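PDB 5ZNM: colicin-D from Escherichia coli, which kills Escherichia coli and closely related bacteria by inhibiting protein synthesis, with the tRNA-cleaving nuclease domain at its C-terminal end. Local coordinates for residues Asn51-Ser56 / Val66-Gly71; Arg99-Ala104 / Asn161-Leu166; Arg154-Asn159 / Gly257-Phe262; Pro181-Val186 / Asp194-Pro199; Asp296-His301 / Gly363-Gly368. All coordinates share one frame; numbering follows the deposited sequence.

Contact 1: Asn51-Ser56 / Val66-Gly71; sequences NNTASS and VWTAAG
The amide end of Asn51 overlaps the CG1 branch of Val66, with ND2 4.0 Å from CG1 as the side chains slide past each other in opposite directions. CB of Ser56 rests 4.0 Å from CG2 of Thr68 and also meets the methyl of Ala70, while Ser56 CA makes a C-H...O contact with Ala69 O (3.3 Å). No direct hydrogen bond joins the loop 51-56 to the strand 66-71; two waters intervene. One accepts from Asn51 ND2 and is hydrogen-bonded to the hydroxyls of Thr53 and Thr68, 2.7 Å from the water to each OG1. The other donates to Ser55 O and accepts from Gly71 N. A type II turn from Thr53 to Ser56 shapes the loop. With chi1 at 64°, OG of Ser56 sits between its own backbone N and carbonyl carbon, and it closes the turn by donating to Thr53 O at 2.7 Å. Asn51 OD1 is taken by Thr232 and Thr53 OG1 also meets Gln216 N. At Ala70 the strand pairs with one of the second subunit, carrying the sheet across the interface. Facing polar groups are thus joined by water here, and direct backbone pairing begins just beyond, at Val57 with Ala69.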
# COMPACT_ATOMS: atom_id res chain seq x y z
N ASN A 51 9.42 10.15 2.82
CA ASN A 51 9.91 8.93 3.42
C ASN A 51 10.62 8.10 2.36
O ASN A 51 10.19 8.06 1.21
CB ASN A 51 8.77 8.12 4.05
CG ASN A 51 8.22 8.78 5.30
OD1 ASN A 51 8.92 9.56 5.96
ND2 ASN A 51 6.97 8.46 5.64
N ASN A 52 11.71 7.43 2.74
CA ASN A 52 12.39 6.55 1.80
C ASN A 52 11.82 5.13 1.82
O ASN A 52 12.56 4.16 1.67
CB ASN A 52 13.90 6.55 2.04
CG ASN A 52 14.61 7.74 1.38
OD1 ASN A 52 15.84 7.88 1.45
ND2 ASN A 52 13.84 8.59 0.72
N THR A 53 10.52 4.99 2.02
CA THR A 53 9.80 3.74 1.77
C THR A 53 9.86 3.39 0.29
O THR A 53 9.33 4.12 -0.55
CB THR A 53 8.35 3.93 2.21
OG1 THR A 53 8.34 4.53 3.52
CG2 THR A 53 7.62 2.58 2.24
N ALA A 54 10.49 2.27 -0.04
CA ALA A 54 10.78 2.01 -1.45
C ALA A 54 9.50 1.71 -2.23
O ALA A 54 8.57 1.07 -1.71
CB ALA A 54 11.76 0.85 -1.59
N SER A 55 9.46 2.16 -3.48
CA SER A 55 8.38 1.85 -4.41
C SER A 55 7.03 2.36 -3.91
O SER A 55 6.00 1.74 -4.13
CB SER A 55 8.29 0.35 -4.69
OG SER A 55 9.48 -0.10 -5.34
N SER A 56 7.02 3.49 -3.21
CA SER A 56 5.79 3.97 -2.59
C SER A 56 5.30 5.23 -3.30
O SER A 56 6.06 5.95 -3.94
CB SER A 56 6.02 4.24 -1.10
OG SER A 56 6.97 5.30 -0.89
N VAL A 66 2.10 12.49 6.48
CA VAL A 66 2.38 11.82 5.21
C VAL A 66 1.41 10.65 5.04
O VAL A 66 1.26 9.83 5.95
CB VAL A 66 3.83 11.32 5.15
CG1 VAL A 66 4.07 10.53 3.87
CG2 VAL A 66 4.78 12.52 5.25
N TRP A 67 0.77 10.59 3.88
CA TRP A 67 0.01 9.43 3.43
C TRP A 67 0.88 8.60 2.50
O TRP A 67 1.52 9.15 1.60
CB TRP A 67 -1.25 9.90 2.71
CG TRP A 67 -2.15 8.81 2.16
CD1 TRP A 67 -3.18 8.20 2.79
CD2 TRP A 67 -2.11 8.26 0.84
NE1 TRP A 67 -3.79 7.30 1.95
CE2 TRP A 67 -3.15 7.32 0.74
CE3 TRP A 67 -1.29 8.48 -0.28
CZ2 TRP A 67 -3.38 6.58 -0.42
CZ3 TRP A 67 -1.53 7.76 -1.43
CH2 TRP A 67 -2.57 6.82 -1.49
N THR A 68 0.90 7.28 2.71
CA THR A 68 1.75 6.36 1.95
C THR A 68 0.90 5.26 1.32
O THR A 68 -0.04 4.75 1.94
CB THR A 68 2.81 5.72 2.87
OG1 THR A 68 3.63 6.74 3.45
CG2 THR A 68 3.69 4.76 2.10
N ALA A 69 1.21 4.91 0.08
CA ALA A 69 0.64 3.72 -0.54
C ALA A 69 1.76 2.90 -1.15
O ALA A 69 2.59 3.45 -1.88
CB ALA A 69 -0.39 4.07 -1.61
N ALA A 70 1.80 1.61 -0.84
CA ALA A 70 2.78 0.72 -1.42
C ALA A 70 2.13 -0.62 -1.69
O ALA A 70 1.13 -0.98 -1.07
CB ALA A 70 4.01 0.55 -0.50
N GLY A 71 2.68 -1.34 -2.65
CA GLY A 71 2.12 -2.60 -3.07
C GLY A 71 1.30 -2.47 -4.33
O GLY A 71 1.25 -1.44 -5.00
O HOH W 1 6.14 5.98 4.13
O HOH W 2 4.93 -0.74 -4.17

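Contact 2: Arg99-Ala104 / Asn161-Leu166; sequences RISLGA and NGQLAL
An antiparallel ladder in the middle of a four-stranded sheet joins Ile100 to Leu166 and Ser101 to Ala165, with strand 163-170 running between strands 96-103 and 153-160. Ile100 and Leu166 form a hydrogen-bonded pair, N to O both ways, at 2.9 Å for Ile100 N to Leu166 O and 2.8 Å for Leu166 N to Ile100 O. Their side chains share one face of the sheet, where Phe80 of helix 79-86 touches Leu166. Ser101 and Ala165 lie on the other face. Further on, Leu102 N donates to Leu164 O at 2.7 Å, while Leu164 N reaches past Leu102 to Gly103 O. Two residues thus stand against one, a pattern consistent with a beta bulge at Leu102 and Gly103, opposite Leu164. Beyond the regular pairs, Ser101 OG, anti to its backbone N (chi1 174°), donates to Gln163 OE1 at 2.6 Å, coming from above the amide's carbonyl plane. The Gln163 chain bends at chi2 (-108°), swinging its CD back over the neighbouring strand. The same Ser101 hydroxyl accepts from Gly103 N at 3.3 Å, forming an ST turn. Arg99 lays CG against the Ala165 methyl and pairs its NE with Asp167. Because the Ser101 hydroxyl gives its proton to Gln163 while receiving one from Gly103, the two bonds probably reinforce each other and steady the chain where the ladder becomes irregular.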
# COMPACT_ATOMS: atom_id res chain seq x y z
N ARG A 99 -6.71 16.11 -14.70
CA ARG A 99 -6.77 16.66 -13.36
C ARG A 99 -7.35 15.60 -12.45
O ARG A 99 -8.40 15.03 -12.74
CB ARG A 99 -7.62 17.93 -13.31
CG ARG A 99 -7.91 18.44 -11.89
CD ARG A 99 -8.35 19.88 -11.94
NE ARG A 99 -7.53 20.68 -12.82
CZ ARG A 99 -7.63 21.98 -12.99
NH1 ARG A 99 -8.53 22.67 -12.33
NH2 ARG A 99 -6.81 22.61 -13.83
N ILE A 100 -6.66 15.34 -11.34
CA ILE A 100 -7.01 14.26 -10.43
C ILE A 100 -7.22 14.87 -9.06
O ILE A 100 -6.28 15.42 -8.47
CB ILE A 100 -5.91 13.19 -10.38
CG1 ILE A 100 -5.75 12.53 -11.75
CG2 ILE A 100 -6.23 12.17 -9.31
CD1 ILE A 100 -4.35 12.01 -12.00
N SER A 101 -8.44 14.80 -8.55
CA SER A 101 -8.67 15.18 -7.17
C SER A 101 -8.05 14.15 -6.25
O SER A 101 -8.10 12.95 -6.53
CB SER A 101 -10.16 15.30 -6.87
OG SER A 101 -10.37 15.53 -5.49
N LEU A 102 -7.44 14.61 -5.16
CA LEU A 102 -6.91 13.72 -4.15
C LEU A 102 -7.74 13.72 -2.87
O LEU A 102 -7.42 12.97 -1.94
CB LEU A 102 -5.46 14.11 -3.82
CG LEU A 102 -4.60 14.07 -5.08
CD1 LEU A 102 -3.24 14.70 -4.85
CD2 LEU A 102 -4.49 12.62 -5.53
N GLY A 103 -8.80 14.51 -2.82
CA GLY A 103 -9.56 14.73 -1.61
C GLY A 103 -9.61 16.21 -1.24
O GLY A 103 -8.86 17.04 -1.74
N ALA A 104 -10.55 16.52 -0.34
CA ALA A 104 -10.71 17.88 0.14
C ALA A 104 -9.46 18.33 0.89
O ALA A 104 -9.28 17.98 2.05
CB ALA A 104 -11.93 18.00 1.04
N ASN A 161 -11.47 24.26 -6.13
CA ASN A 161 -12.78 24.24 -5.48
C ASN A 161 -12.80 23.28 -4.28
O ASN A 161 -13.45 22.23 -4.28
CB ASN A 161 -13.88 23.89 -6.49
CG ASN A 161 -15.09 24.80 -6.36
OD1 ASN A 161 -15.00 26.01 -6.59
ND2 ASN A 161 -16.22 24.22 -5.99
N GLY A 162 -12.06 23.69 -3.25
CA GLY A 162 -11.94 22.92 -2.02
C GLY A 162 -11.00 21.74 -2.08
O GLY A 162 -10.53 21.29 -1.02
N GLN A 163 -10.67 21.24 -3.26
CA GLN A 163 -9.94 20.00 -3.41
C GLN A 163 -8.45 20.23 -3.62
O GLN A 163 -8.05 21.14 -4.35
CB GLN A 163 -10.47 19.20 -4.60
CG GLN A 163 -11.97 19.22 -4.74
CD GLN A 163 -12.59 17.93 -4.38
OE1 GLN A 163 -11.90 16.97 -4.01
NE2 GLN A 163 -13.90 17.85 -4.48
N LEU A 164 -7.65 19.36 -3.03
CA LEU A 164 -6.28 19.18 -3.47
C LEU A 164 -6.31 18.33 -4.74
O LEU A 164 -6.86 17.22 -4.74
CB LEU A 164 -5.45 18.51 -2.38
CG LEU A 164 -3.97 18.33 -2.69
CD1 LEU A 164 -3.32 19.65 -3.08
CD2 LEU A 164 -3.25 17.69 -1.51
N ALA A 165 -5.74 18.85 -5.82
CA ALA A 165 -5.77 18.18 -7.11
C ALA A 165 -4.38 18.16 -7.73
O ALA A 165 -3.53 19.00 -7.43
CB ALA A 165 -6.77 18.84 -8.07
N LEU A 166 -4.17 17.18 -8.61
CA LEU A 166 -2.94 17.05 -9.37
C LEU A 166 -3.24 17.31 -10.84
O LEU A 166 -4.08 16.62 -11.43
CB LEU A 166 -2.34 15.65 -9.20
CG LEU A 166 -1.03 15.35 -9.91
CD1 LEU A 166 0.09 16.23 -9.39
CD2 LEU A 166 -0.68 13.88 -9.72

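Contact 3: Arg154-Asn159 / Gly257-Phe262; sequences RGQLIN and GGLRDF
Arg154 and Asp261 form a side-on bidentate salt bridge in the central domain, joining the edge strand 153-160 of the four-stranded antiparallel sheet to the chain entering strand 262-267 of the five-stranded one. The side chains cross at about a right angle, yet their flat ends are nearly coplanar, with the guanidinium and carboxylate planes 11° apart. NE donates to Asp261 OD2 and NH2 to Asp261 OD1, each at 2.8 Å, and both oxygens use their syn lone pairs. The bend of the arginine chain at chi3 (72°) places NE toward the acid, where it can donate to Asp261 OD2. Leu259 comes from another direction: its CD1 lies over the centre of one guanidinium face, 3.5 Å from Arg154 CZ, while Asp261 holds the edge. Its second branch turns to the strand, where CD2 sits 3.5 Å from CB of Gln156, the two side chains crossing at about a right angle, and 3.7 Å from Gly155 O. The amide of Gln156 is modelled too close to Gly258 O for its placement there to be trusted. Pro177 O accepts from the remaining nitrogen, Arg154 NH1. The ion pair is buried, and the grip on both oxygens together with the apolar lid fixes the rotation of the guanidinium. Asp261 OD2 has a further partner in the hydroxyl of Tyr278, an oxygen that is also hydrogen-bonded to Gly155 N.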
# COMPACT_ATOMS: atom_id res chain seq x y z
N ARG A 154 4.56 16.30 -16.85
CA ARG A 154 4.94 16.82 -15.55
C ARG A 154 3.69 17.11 -14.73
O ARG A 154 2.59 17.24 -15.26
CB ARG A 154 5.81 18.07 -15.68
CG ARG A 154 7.24 17.74 -16.12
CD ARG A 154 8.00 18.99 -16.51
NE ARG A 154 8.36 19.79 -15.35
CZ ARG A 154 9.00 20.96 -15.45
NH1 ARG A 154 9.32 21.43 -16.64
NH2 ARG A 154 9.30 21.65 -14.36
N GLY A 155 3.88 17.20 -13.42
CA GLY A 155 2.78 17.32 -12.49
C GLY A 155 2.87 18.58 -11.67
O GLY A 155 3.96 19.12 -11.43
N GLN A 156 1.71 19.05 -11.21
CA GLN A 156 1.60 20.23 -10.37
C GLN A 156 0.41 20.05 -9.44
O GLN A 156 -0.68 19.67 -9.89
CB GLN A 156 1.43 21.48 -11.23
CG GLN A 156 0.70 22.60 -10.55
CD GLN A 156 0.89 23.90 -11.25
OE1 GLN A 156 0.24 24.19 -12.26
NE2 GLN A 156 1.80 24.71 -10.73
N LEU A 157 0.61 20.31 -8.15
CA LEU A 157 -0.47 20.28 -7.18
C LEU A 157 -1.16 21.64 -7.12
O LEU A 157 -0.49 22.68 -7.08
CB LEU A 157 0.03 19.89 -5.79
CG LEU A 157 0.32 18.41 -5.57
CD1 LEU A 157 0.93 18.20 -4.21
CD2 LEU A 157 -0.95 17.59 -5.72
N ILE A 158 -2.49 21.63 -7.13
CA ILE A 158 -3.28 22.85 -7.19
C ILE A 158 -4.42 22.75 -6.18
O ILE A 158 -4.64 21.70 -5.56
CB ILE A 158 -3.85 23.13 -8.59
CG1 ILE A 158 -4.89 22.07 -8.95
CG2 ILE A 158 -2.76 23.18 -9.61
CD1 ILE A 158 -5.61 22.35 -10.24
N ASN A 159 -5.12 23.86 -6.01
CA ASN A 159 -6.33 23.92 -5.21
C ASN A 159 -7.46 24.21 -6.19
O ASN A 159 -7.49 25.28 -6.80
CB ASN A 159 -6.27 25.02 -4.15
CG ASN A 159 -5.24 24.75 -3.08
OD1 ASN A 159 -4.97 25.63 -2.26
ND2 ASN A 159 -4.67 23.55 -3.06
N GLY A 257 6.26 28.70 -14.20
CA GLY A 257 6.53 29.25 -12.89
C GLY A 257 5.72 28.63 -11.77
O GLY A 257 6.02 28.87 -10.59
N GLY A 258 4.70 27.84 -12.09
CA GLY A 258 4.00 27.08 -11.08
C GLY A 258 4.57 25.71 -10.81
O GLY A 258 3.96 24.94 -10.06
N LEU A 259 5.73 25.37 -11.39
CA LEU A 259 6.29 24.02 -11.34
C LEU A 259 7.54 24.01 -10.48
O LEU A 259 8.58 24.55 -10.88
CB LEU A 259 6.63 23.51 -12.74
CG LEU A 259 5.44 23.23 -13.64
CD1 LEU A 259 5.93 22.48 -14.86
CD2 LEU A 259 4.38 22.45 -12.90
N ARG A 260 7.46 23.37 -9.32
CA ARG A 260 8.62 23.08 -8.50
C ARG A 260 8.68 21.57 -8.32
O ARG A 260 8.42 21.05 -7.23
CB ARG A 260 8.56 23.79 -7.17
CG ARG A 260 8.19 25.24 -7.27
CD ARG A 260 8.00 25.77 -5.89
NE ARG A 260 9.26 26.26 -5.32
CZ ARG A 260 9.35 26.72 -4.08
NH1 ARG A 260 8.26 26.74 -3.31
NH2 ARG A 260 10.51 27.19 -3.63
N ASP A 261 8.93 20.86 -9.41
CA ASP A 261 9.03 19.40 -9.36
C ASP A 261 10.48 18.99 -9.57
O ASP A 261 11.29 19.73 -10.13
CB ASP A 261 8.12 18.75 -10.42
CG ASP A 261 8.33 19.33 -11.80
OD1 ASP A 261 8.70 20.52 -11.89
OD2 ASP A 261 8.14 18.60 -12.80
N PHE A 262 10.81 17.79 -9.08
CA PHE A 262 12.19 17.34 -9.19
C PHE A 262 12.22 15.83 -9.09
O PHE A 262 11.21 15.18 -8.84
CB PHE A 262 13.07 17.98 -8.11
CG PHE A 262 12.70 17.59 -6.69
CD1 PHE A 262 11.71 18.30 -5.99
CD2 PHE A 262 13.36 16.55 -6.03
CE1 PHE A 262 11.38 17.97 -4.69
CE2 PHE A 262 13.03 16.20 -4.74
CZ PHE A 262 12.03 16.92 -4.05

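Contact 4: Pro181-Val186 / Asp194-Pro199; sequences PVLNAV and DKITLP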
# COMPACT_ATOMS: atom_id res chain seq x y z
N PRO A 181 14.80 18.59 -13.04
CA PRO A 181 16.12 18.50 -12.40
C PRO A 181 16.21 17.34 -11.40
O PRO A 181 15.28 17.09 -10.63
CB PRO A 181 16.26 19.84 -11.67
CG PRO A 181 14.84 20.19 -11.31
CD PRO A 181 14.02 19.73 -12.52
N VAL A 182 17.38 16.69 -11.37
CA VAL A 182 17.72 15.70 -10.36
C VAL A 182 18.48 16.37 -9.22
O VAL A 182 19.48 17.06 -9.45
CB VAL A 182 18.55 14.55 -10.96
CG1 VAL A 182 18.92 13.53 -9.87
CG2 VAL A 182 17.78 13.89 -12.10
N LEU A 183 18.01 16.17 -7.99
CA LEU A 183 18.58 16.80 -6.82
C LEU A 183 19.21 15.76 -5.90
O LEU A 183 18.79 14.60 -5.87
CB LEU A 183 17.52 17.60 -6.07
CG LEU A 183 16.79 18.61 -6.96
CD1 LEU A 183 15.78 19.39 -6.16
CD2 LEU A 183 17.80 19.54 -7.61
N ASN A 184 20.22 16.17 -5.14
CA ASN A 184 20.87 15.33 -4.13
C ASN A 184 20.56 15.86 -2.74
O ASN A 184 20.65 17.07 -2.49
CB ASN A 184 22.39 15.29 -4.33
CG ASN A 184 22.80 14.68 -5.66
OD1 ASN A 184 23.71 15.18 -6.33
ND2 ASN A 184 22.14 13.60 -6.04
N ALA A 185 20.22 14.96 -1.82
CA ALA A 185 19.93 15.36 -0.45
C ALA A 185 21.21 15.41 0.37
O ALA A 185 22.16 14.68 0.10
CB ALA A 185 18.93 14.39 0.18
N VAL A 186 21.24 16.29 1.38
CA VAL A 186 22.37 16.41 2.29
C VAL A 186 22.04 15.71 3.59
O VAL A 186 20.98 15.96 4.19
CB VAL A 186 22.73 17.88 2.56
CG1 VAL A 186 23.85 17.95 3.59
CG2 VAL A 186 23.12 18.60 1.29
N ASP A 194 17.84 13.59 6.03
CA ASP A 194 18.40 14.24 4.85
C ASP A 194 17.60 15.48 4.53
O ASP A 194 16.46 15.66 4.99
CB ASP A 194 18.41 13.29 3.65
CG ASP A 194 19.32 12.11 3.87
OD1 ASP A 194 20.54 12.31 4.12
OD2 ASP A 194 18.81 10.97 3.82
N LYS A 195 18.20 16.36 3.74
CA LYS A 195 17.53 17.60 3.37
C LYS A 195 17.73 17.85 1.89
O LYS A 195 18.85 17.76 1.38
CB LYS A 195 18.07 18.78 4.19
CG LYS A 195 17.39 20.12 3.89
CD LYS A 195 17.71 21.13 5.01
CE LYS A 195 17.80 22.55 4.49
NZ LYS A 195 17.97 23.53 5.61
N ILE A 196 16.63 18.15 1.21
CA ILE A 196 16.63 18.63 -0.17
C ILE A 196 16.17 20.08 -0.16
O ILE A 196 15.23 20.44 0.57
CB ILE A 196 15.72 17.75 -1.06
CG1 ILE A 196 16.38 16.38 -1.28
CG2 ILE A 196 15.42 18.42 -2.38
CD1 ILE A 196 15.39 15.32 -1.74
N THR A 197 16.85 20.94 -0.91
CA THR A 197 16.45 22.35 -0.96
C THR A 197 16.04 22.72 -2.37
O THR A 197 16.75 22.41 -3.34
CB THR A 197 17.56 23.27 -0.47
OG1 THR A 197 18.73 23.08 -1.28
CG2 THR A 197 17.89 22.98 1.00
N LEU A 198 14.85 23.37 -2.50
CA LEU A 198 14.40 23.86 -3.79
C LEU A 198 14.69 25.34 -3.92
O LEU A 198 14.55 26.09 -2.94
CB LEU A 198 12.90 23.63 -3.99
CG LEU A 198 12.39 22.21 -3.70
CD1 LEU A 198 10.93 22.05 -4.11
CD2 LEU A 198 13.25 21.17 -4.39
N PRO A 199 15.08 25.78 -5.12
CA PRO A 199 15.38 27.20 -5.32
C PRO A 199 14.15 28.07 -5.07
O PRO A 199 13.00 27.63 -5.24
CB PRO A 199 15.82 27.27 -6.78
CG PRO A 199 15.27 26.04 -7.42
CD PRO A 199 15.28 24.99 -6.34
O HOH W 3 19.04 19.53 -2.72
O HOH W 4 22.15 12.02 1.81
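Three methyls gathered by this contact, Leu183 CD1, Ile196 CG2 and Leu198 CD2, lie above the same face of the Phe262 ring, each displaced from its centre to the periphery. They also touch one another: Leu183 CD1 is 3.6 Å from Leu198 CD2, where the two side chains meet at about a right angle, and 3.9 Å from Ile196 CG2. A second flat group, the carboxylate of Asp194, stands beside the main chain of Val186, and its OD1 is held by Arg187 in a salt bridge. A water donates both to Asp194 OD1 and to Ala185 O, tying the acid to the facing chain. Between these groups the Ala185 methyl fills the middle, 3.5 Å from Ile196 CG1 and 3.7 Å from Asp194 CB. The chi1 of Ile196 (-72°) sets CG1 beside its backbone N, where it meets Ala185, and leaves CG2 to meet Leu183. Val186 and Lys195 form an antiparallel hydrogen-bonded pair, with 2.8 Å both from Val186 N to Lys195 O and from Lys195 N to Val186 O. The second of these is the more bent, at 137° on the hydrogen. Toward Leu183 the chains part, and a water takes over, donating to Asn184 O and accepting from Thr197 N. One side of the contact is therefore apolar and turned to Phe262, while Val186, Lys195 and Thr197 are exposed. Such pairing of successive antiparallel strands is that of a beta hairpin, here at the edge of a mixed sheet where 186-187 is the outermost strand.

Contact 5: Asp296-His301 / Gly363-Gly368; sequences DKKYKH and GEFLSG. With SO4 (sulfate ion), chain E; SO4 (sulfate ion), chain C.
Close approaches of carbon to oxygen join Lys298 and His301 to the strand 365-370, with no hydrogen bond crossing between the segments. The Lys298 chain, bent at chi2 (-59°), runs past the strand with CG 3.3 Å from Leu366 O and CD 3.6 Å from Ser367 OG. Leu366 O is hydrogen-bonded to Gln294. Gly368 O lies over one face of the His301 ring at its CG end, 3.1 Å from CG, while CD2 is 3.4 Å from Ser367 OG. Hydrogen bonds to sulfate lie at the tips of the lysines. One sulfate, probably from the crystallisation liquor, is shared: Lys297 NZ donates to its O4 at 2.6 Å and Lys298 NZ to its O3 at 2.8 Å, and Leu366 CD1 packs against the same ion. Lys300 NZ holds a second sulfate by a weak bond. In the fold, the contact sets the end of helix 292-297 and the turn after it against the outermost strand of the antiparallel sheet in the C-terminal nuclease domain. Gly368 O is buried with no hydrogen-bond partner, and rests against CB and CG of His301. The lysines probably make this surface positive, consistent with one that could receive RNA phosphates.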
# COMPACT_ATOMS: atom_id res chain seq x y z
N ASP A 296 -7.34 35.07 -9.37
CA ASP A 296 -7.72 35.53 -10.70
C ASP A 296 -9.15 36.06 -10.70
O ASP A 296 -9.42 37.15 -11.21
CB ASP A 296 -7.56 34.36 -11.67
CG ASP A 296 -7.91 34.72 -13.09
OD1 ASP A 296 -9.10 34.83 -13.39
OD2 ASP A 296 -6.97 34.86 -13.90
N LYS A 297 -10.07 35.32 -10.08
CA LYS A 297 -11.48 35.75 -9.99
C LYS A 297 -11.62 37.11 -9.33
O LYS A 297 -12.52 37.88 -9.69
CB LYS A 297 -12.29 34.73 -9.17
CG LYS A 297 -13.10 33.75 -9.98
CD LYS A 297 -14.29 33.26 -9.18
CE LYS A 297 -13.86 32.34 -8.06
NZ LYS A 297 -15.00 31.62 -7.41
N LYS A 298 -10.81 37.41 -8.32
CA LYS A 298 -11.01 38.62 -7.53
C LYS A 298 -9.99 39.71 -7.84
O LYS A 298 -9.92 40.72 -7.13
CB LYS A 298 -10.98 38.27 -6.04
CG LYS A 298 -12.02 37.20 -5.62
CD LYS A 298 -13.45 37.66 -5.96
CE LYS A 298 -14.51 36.66 -5.50
NZ LYS A 298 -15.92 37.16 -5.82
N TYR A 299 -9.19 39.53 -8.90
CA TYR A 299 -8.17 40.51 -9.24
C TYR A 299 -8.77 41.86 -9.59
O TYR A 299 -8.07 42.88 -9.53
CB TYR A 299 -7.31 39.98 -10.39
CG TYR A 299 -6.12 40.86 -10.68
CD1 TYR A 299 -4.99 40.79 -9.88
CD2 TYR A 299 -6.14 41.78 -11.73
CE1 TYR A 299 -3.90 41.60 -10.12
CE2 TYR A 299 -5.05 42.61 -11.97
CZ TYR A 299 -3.93 42.51 -11.16
OH TYR A 299 -2.84 43.30 -11.38
N LYS A 300 -10.06 41.89 -9.94
CA LYS A 300 -10.77 43.15 -10.16
C LYS A 300 -10.65 44.11 -8.98
O LYS A 300 -10.78 45.32 -9.16
CB LYS A 300 -12.25 42.85 -10.44
CG LYS A 300 -12.94 42.11 -9.30
CD LYS A 300 -14.43 41.82 -9.58
CE LYS A 300 -15.03 40.89 -8.51
NZ LYS A 300 -16.44 40.50 -8.82
N HIS A 301 -10.42 43.59 -7.78
CA HIS A 301 -10.26 44.42 -6.59
C HIS A 301 -8.81 44.82 -6.30
O HIS A 301 -8.58 45.51 -5.31
CB HIS A 301 -10.82 43.70 -5.36
CG HIS A 301 -12.27 43.36 -5.46
ND1 HIS A 301 -13.25 44.33 -5.56
CD2 HIS A 301 -12.91 42.17 -5.48
CE1 HIS A 301 -14.44 43.74 -5.64
NE2 HIS A 301 -14.26 42.44 -5.60
N GLY A 363 -10.91 28.87 6.18
CA GLY A 363 -9.64 29.54 6.05
C GLY A 363 -9.31 30.03 4.65
O GLY A 363 -8.23 30.61 4.46
N GLU A 364 -10.19 29.81 3.67
CA GLU A 364 -9.94 30.25 2.31
C GLU A 364 -10.16 31.75 2.17
O GLU A 364 -11.20 32.27 2.59
CB GLU A 364 -10.88 29.55 1.33
CG GLU A 364 -10.51 28.14 0.94
CD GLU A 364 -11.51 27.57 -0.06
OE1 GLU A 364 -12.08 28.36 -0.83
OE2 GLU A 364 -11.73 26.35 -0.07
N PHE A 365 -9.21 32.43 1.53
CA PHE A 365 -9.47 33.79 1.09
C PHE A 365 -10.67 33.81 0.14
O PHE A 365 -10.72 33.04 -0.83
CB PHE A 365 -8.23 34.36 0.41
CG PHE A 365 -8.50 35.58 -0.43
CD1 PHE A 365 -8.70 36.82 0.17
CD2 PHE A 365 -8.55 35.49 -1.81
CE1 PHE A 365 -8.96 37.94 -0.59
CE2 PHE A 365 -8.79 36.63 -2.58
CZ PHE A 365 -9.00 37.85 -1.97
N LEU A 366 -11.63 34.69 0.41
CA LEU A 366 -12.77 34.85 -0.48
C LEU A 366 -12.64 36.08 -1.37
O LEU A 366 -12.67 35.96 -2.60
CB LEU A 366 -14.07 34.92 0.34
CG LEU A 366 -15.30 35.20 -0.54
CD1 LEU A 366 -15.57 34.06 -1.51
CD2 LEU A 366 -16.51 35.50 0.33
N SER A 367 -12.50 37.26 -0.78
CA SER A 367 -12.46 38.50 -1.54
C SER A 367 -11.99 39.61 -0.61
O SER A 367 -11.79 39.40 0.59
CB SER A 367 -13.85 38.84 -2.12
OG SER A 367 -13.71 39.86 -3.09
N GLY A 368 -11.82 40.80 -1.17
CA GLY A 368 -11.53 41.98 -0.39
C GLY A 368 -11.68 43.22 -1.24
O GLY A 368 -11.67 43.16 -2.47
S SO4 E . -17.14 33.38 -5.48
O1 SO4 E . -15.81 33.15 -4.94
O2 SO4 E . -18.09 32.69 -4.60
O3 SO4 E . -17.42 34.81 -5.53
O4 SO4 E . -17.25 32.83 -6.83
S SO4 C . -19.35 40.17 -11.03
O1 SO4 C . -19.20 39.76 -9.64
O2 SO4 C . -19.98 41.47 -11.06
O3 SO4 C . -18.05 40.20 -11.68
O4 SO4 C . -20.20 39.23 -11.77

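How the contacts relate
Contacts 1 and 3 are buried, whereas contacts 2, 4 and 5 each have a more open side. Contacts 2 and 3 share a sheet: strand 153-160 precedes strand 163-170 in the chain and neighbours it in the sheet, and Ala165 O meets Ile158 N. Contact 4 is nested within the chain loop that contact 3 closes and touches it through Phe262 and through Arg260 with Pro199. Chemistry follows place: backbone ladders with apolar packing in 2 and 4, a buried ion pair in 3, bridging waters beside the subunit interface in 1, and anion-holding lysines in 5. Contact 5 belongs to the nuclease domain, about 37 Å from contact 1 between centres, and meets contact 2 where Glu364 packs on Gly162.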